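Side-chain contacts in esterase (Alcaligenes sp., PDB 1QLW), which probably hydrolyses carboxylic esters, as an esterase with the alpha/beta-hydrolase fold: residues A166-W169 and Q170-V173; G178-T182 and P183-V187. All blocks are in the same frame, centred on the assembly; numbering follows the deposited sequence.

Contact 1: A166-W169 and Q170-V173; sequences AELW and QQMV
Ala-166 and Gln-170 are joined by an i to i+4 helix bond: Gln-170 N donates to Ala-166 O at 3.0 Å. Residues 166-169 and 170-173 form one continuous piece of chain, the C-terminal part of helix 165-171 and the chain that follows. Towards the end the bonds change from i+4 to i+3, as in a 3-10 turn. Gln-171 N makes only a weak bond to Glu-167 O and a shorter one, 3.0 Å, to Leu-168 O. Met-172 N then reaches Trp-169 O at 3.2 Å, again three residues back.

Met-172 meets Trp-169 in a Met-aromatic contact. Its SD lies at the edge of the indole, near the ring plane, 3.7 Å from Trp-169 CE3. The two side chains run alongside each other and point the same way. Met-172 CG is anti to its own carbonyl carbon (chi1 -65°), which turns the thioether back towards the helix. Its CG also rests 3.5 Å from Leu-168 O.

Glu-167 and Gln-170 lie side by side. Gln-170 OE1 is 3.6 Å from Glu-167 CG, and the carboxylate and amide planes stand nearly perpendicular. Gln-170 NE2 bonds to Gly-24 O of the second subunit. Leu-168 CD1 packs 4.1 Å from Gln-171 CG.

Trp-169 NE1 is hydrogen-bonded to OE1 of Gln-165, four residues back. The indole stacks on His-138 and touches Ala-141 and Trp-142, while Met-172 also rests on Ala-141. This helical end thus packs against helix 138-144 and takes part in the subunit interface.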
loop_
_atom_site.group_PDB
_atom_site.type_symbol
_atom_site.label_atom_id
_atom_site.label_comp_id
_atom_site.label_asym_id
_atom_site.label_seq_id
_atom_site.Cartn_x
_atom_site.Cartn_y
_atom_site.Cartn_z
ATOM N N ALA A 166 6.000 -4.881 -18.376
ATOM C CA ALA A 166 6.480 -5.616 -17.202
ATOM C C ALA A 166 6.210 -4.861 -15.908
ATOM O O ALA A 166 5.871 -5.450 -14.869
ATOM C CB ALA A 166 7.970 -5.908 -17.294
ATOM N N GLU A 167 6.415 -3.549 -15.939
ATOM C CA GLU A 167 6.189 -2.696 -14.774
ATOM C C GLU A 167 4.703 -2.633 -14.475
ATOM O O GLU A 167 4.327 -2.670 -13.291
ATOM C CB GLU A 167 6.809 -1.325 -14.977
ATOM C CG GLU A 167 8.332 -1.316 -14.972
ATOM C CD GLU A 167 9.012 -1.738 -16.240
ATOM O OE1 GLU A 167 8.411 -1.947 -17.298
ATOM O OE2 GLU A 167 10.266 -1.865 -16.161
ATOM N N LEU A 168 3.835 -2.572 -15.479
ATOM C CA LEU A 168 2.408 -2.640 -15.187
ATOM C C LEU A 168 2.080 -3.952 -14.477
ATOM O O LEU A 168 1.375 -3.975 -13.473
ATOM C CB LEU A 168 1.586 -2.528 -16.464
ATOM C CG LEU A 168 0.077 -2.720 -16.282
ATOM C CD1 LEU A 168 -0.531 -1.676 -15.369
ATOM C CD2 LEU A 168 -0.588 -2.706 -17.655
ATOM N N TRP A 169 2.617 -5.062 -14.983
ATOM C CA TRP A 169 2.316 -6.351 -14.347
ATOM C C TRP A 169 2.775 -6.383 -12.908
ATOM O O TRP A 169 2.153 -6.997 -12.042
ATOM C CB TRP A 169 2.919 -7.514 -15.124
ATOM C CG TRP A 169 2.634 -7.560 -16.595
ATOM C CD1 TRP A 169 3.506 -8.028 -17.544
ATOM C CD2 TRP A 169 1.463 -7.155 -17.298
ATOM N NE1 TRP A 169 2.943 -7.946 -18.783
ATOM C CE2 TRP A 169 1.689 -7.403 -18.671
ATOM C CE3 TRP A 169 0.227 -6.605 -16.963
ATOM C CZ2 TRP A 169 0.767 -7.124 -19.682
ATOM C CZ3 TRP A 169 -0.710 -6.323 -17.950
ATOM C CH2 TRP A 169 -0.427 -6.596 -19.296
ATOM N N GLN A 170 3.898 -5.697 -12.592
ATOM C CA GLN A 170 4.366 -5.628 -11.224
ATOM C C GLN A 170 3.349 -4.991 -10.283
ATOM O O GLN A 170 3.355 -5.336 -9.093
ATOM C CB GLN A 170 5.679 -4.845 -11.119
ATOM C CG GLN A 170 6.896 -5.575 -11.629
ATOM C CD GLN A 170 8.126 -4.680 -11.628
ATOM O OE1 GLN A 170 8.040 -3.544 -12.114
ATOM N NE2 GLN A 170 9.240 -5.137 -11.086
ATOM N N GLN A 171 2.550 -4.026 -10.750
ATOM C CA GLN A 171 1.639 -3.350 -9.841
ATOM C C GLN A 171 0.285 -4.035 -9.721
ATOM O O GLN A 171 -0.547 -3.568 -8.925
ATOM C CB GLN A 171 1.482 -1.875 -10.173
ATOM C CG GLN A 171 0.685 -1.540 -11.421
ATOM C CD GLN A 171 0.443 -0.047 -11.529
ATOM O OE1 GLN A 171 1.364 0.714 -11.941
ATOM N NE2 GLN A 171 -0.714 0.409 -11.167
ATOM N N MET A 172 0.046 -5.105 -10.455
ATOM C CA MET A 172 -1.226 -5.820 -10.398
ATOM C C MET A 172 -1.192 -6.854 -9.281
ATOM O O MET A 172 -0.158 -7.481 -9.014
ATOM C CB MET A 172 -1.516 -6.484 -11.752
ATOM C CG MET A 172 -1.709 -5.410 -12.818
ATOM S SD MET A 172 -2.350 -6.041 -14.387
ATOM C CE MET A 172 -4.025 -6.464 -13.888
ATOM N N VAL A 173 -2.333 -6.994 -8.614
ATOM C CA VAL A 173 -2.471 -7.795 -7.400
ATOM C C VAL A 173 -3.753 -8.602 -7.430
ATOM O O VAL A 173 -4.717 -8.239 -8.120
ATOM C CB VAL A 173 -2.473 -6.881 -6.146
ATOM C CG1 VAL A 173 -1.190 -6.066 -6.005
ATOM C CG2 VAL A 173 -3.672 -5.941 -6.122
#

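Contact 2: G178-T182 and P183-V187; sequences GSMPT and PNPTV
The turn leading into helix 185-197 is built round three prolines, with Met-180 and Pro-181 folded back against Pro-185. Met-180 CB lies 3.9 Å from Pro-185 CD. Its SD follows along the same proline, 4.0 Å from Pro-185 CD. The chain turns about the CG-SD bond (chi3 -63°), which brings CE beside the end of Asn-184. The rings of Pro-181 and Pro-185 cross at about a right angle, with Pro-181 CD 4.1 Å from Pro-185 CG. If Met-180 were an alanine, CB could still meet Pro-185, but the loss of CG, SD and CE would probably open a gap beside the proline ring and the end of Asn-184.

Between these prolines the chain reverses in a type VIb turn, with Thr-182 and Pro-183 at its corners and a cis peptide bond between them. The bend brings Asn-184 CA 3.3 Å from Pro-181 O in a CA-H...O contact. The chain then enters helix 185-197, and Val-187 N bonds to Asn-184 O at 2.9 Å. Pro-185 occupies the first turn, where a missing backbone N-H costs no helix bond. Met-180 and Pro-185 both touch Asp-48 of strand 43-57. Pro-183 packs on Gln-214 and Asn-184 on Tyr-211, both from helix 211-218.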
loop_
_atom_site.group_PDB
_atom_site.type_symbol
_atom_site.label_atom_id
_atom_site.label_comp_id
_atom_site.label_asym_id
_atom_site.label_seq_id
_atom_site.Cartn_x
_atom_site.Cartn_y
_atom_site.Cartn_z
ATOM N N GLY A 178 -14.970 -10.360 -4.759
ATOM C CA GLY A 178 -16.007 -11.362 -4.748
ATOM C C GLY A 178 -16.244 -12.009 -3.409
ATOM O O GLY A 178 -17.247 -12.713 -3.235
ATOM N N SER A 179 -15.354 -11.778 -2.454
ATOM C CA SER A 179 -15.447 -12.313 -1.120
ATOM C C SER A 179 -15.934 -11.283 -0.103
ATOM O O SER A 179 -15.945 -11.570 1.086
ATOM C CB SER A 179 -14.083 -12.898 -0.727
ATOM O OG SER A 179 -13.283 -11.809 -0.347
ATOM N N MET A 180 -16.369 -10.114 -0.528
ATOM C CA MET A 180 -16.905 -9.060 0.327
ATOM C C MET A 180 -18.321 -8.790 -0.136
ATOM O O MET A 180 -18.726 -9.187 -1.252
ATOM C CB MET A 180 -16.059 -7.759 0.251
ATOM C CG MET A 180 -14.959 -7.598 1.316
ATOM S SD MET A 180 -13.710 -6.246 1.050
ATOM C CE MET A 180 -13.210 -6.988 -0.310
ATOM N N PRO A 181 -19.118 -8.091 0.668
ATOM C CA PRO A 181 -20.484 -7.750 0.297
ATOM C C PRO A 181 -20.515 -6.784 -0.879
ATOM O O PRO A 181 -19.511 -6.165 -1.252
ATOM C CB PRO A 181 -21.067 -7.130 1.560
ATOM C CG PRO A 181 -20.198 -7.611 2.682
ATOM C CD PRO A 181 -18.803 -7.635 2.043
ATOM N N THR A 182 -21.723 -6.601 -1.404
ATOM C CA THR A 182 -22.024 -5.581 -2.393
ATOM C C THR A 182 -23.194 -4.763 -1.865
ATOM O O THR A 182 -24.210 -5.370 -1.495
ATOM C CB THR A 182 -22.420 -6.179 -3.754
ATOM O OG1 THR A 182 -21.340 -6.984 -4.251
ATOM C CG2 THR A 182 -22.730 -5.121 -4.797
ATOM N N PRO A 183 -23.098 -3.449 -1.820
ATOM C CA PRO A 183 -21.953 -2.648 -2.213
ATOM C C PRO A 183 -20.705 -2.960 -1.417
ATOM O O PRO A 183 -20.729 -3.347 -0.243
ATOM C CB PRO A 183 -22.415 -1.207 -1.901
ATOM C CG PRO A 183 -23.898 -1.276 -2.097
ATOM C CD PRO A 183 -24.278 -2.596 -1.506
ATOM N N ASN A 184 -19.570 -2.826 -2.087
ATOM C CA ASN A 184 -18.291 -3.115 -1.434
ATOM C C ASN A 184 -18.142 -2.203 -0.235
ATOM O O ASN A 184 -18.586 -1.059 -0.257
ATOM C CB ASN A 184 -17.197 -2.856 -2.483
ATOM C CG ASN A 184 -15.821 -3.248 -1.981
ATOM O OD1 ASN A 184 -15.411 -4.422 -2.144
ATOM N ND2 ASN A 184 -15.143 -2.328 -1.382
ATOM N N PRO A 185 -17.466 -2.642 0.821
ATOM C CA PRO A 185 -17.237 -1.812 2.002
ATOM C C PRO A 185 -16.563 -0.487 1.728
ATOM O O PRO A 185 -16.722 0.488 2.491
ATOM C CB PRO A 185 -16.412 -2.709 2.932
ATOM C CG PRO A 185 -16.869 -4.092 2.582
ATOM C CD PRO A 185 -17.007 -4.028 1.078
ATOM N N THR A 186 -15.821 -0.367 0.616
ATOM C CA THR A 186 -15.241 0.913 0.237
ATOM C C THR A 186 -16.311 1.991 0.128
ATOM O O THR A 186 -16.046 3.156 0.412
ATOM C CB THR A 186 -14.480 0.773 -1.094
ATOM O OG1 THR A 186 -13.466 -0.234 -0.987
ATOM C CG2 THR A 186 -13.824 2.061 -1.510
ATOM N N VAL A 187 -17.494 1.641 -0.359
ATOM C CA VAL A 187 -18.561 2.624 -0.569
ATOM C C VAL A 187 -18.927 3.362 0.695
ATOM O O VAL A 187 -18.957 4.605 0.710
ATOM C CB VAL A 187 -19.770 1.900 -1.194
ATOM C CG1 VAL A 187 -20.999 2.807 -1.197
ATOM C CG2 VAL A 187 -19.428 1.461 -2.619
#

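Overall arrangement
Contact 1 comes first along the chain and is complete before contact 2 begins. Their centres are 24 Å apart and their nearest atoms about 11 Å apart, so they do not touch. Contact 1 closes helix 165-171 and contact 2 opens helix 185-197, the next helix in the chain. Together they mark the two ends of the connection between these helices. Strand 200-205, which follows helix 185-197, belongs to the mixed central sheet of the alpha/beta-hydrolase fold. Contact 1 faces the second subunit, whereas neither segment of contact 2 touches it. The chain thus passes from a site shared with the second subunit to one where its partners are of its own chain.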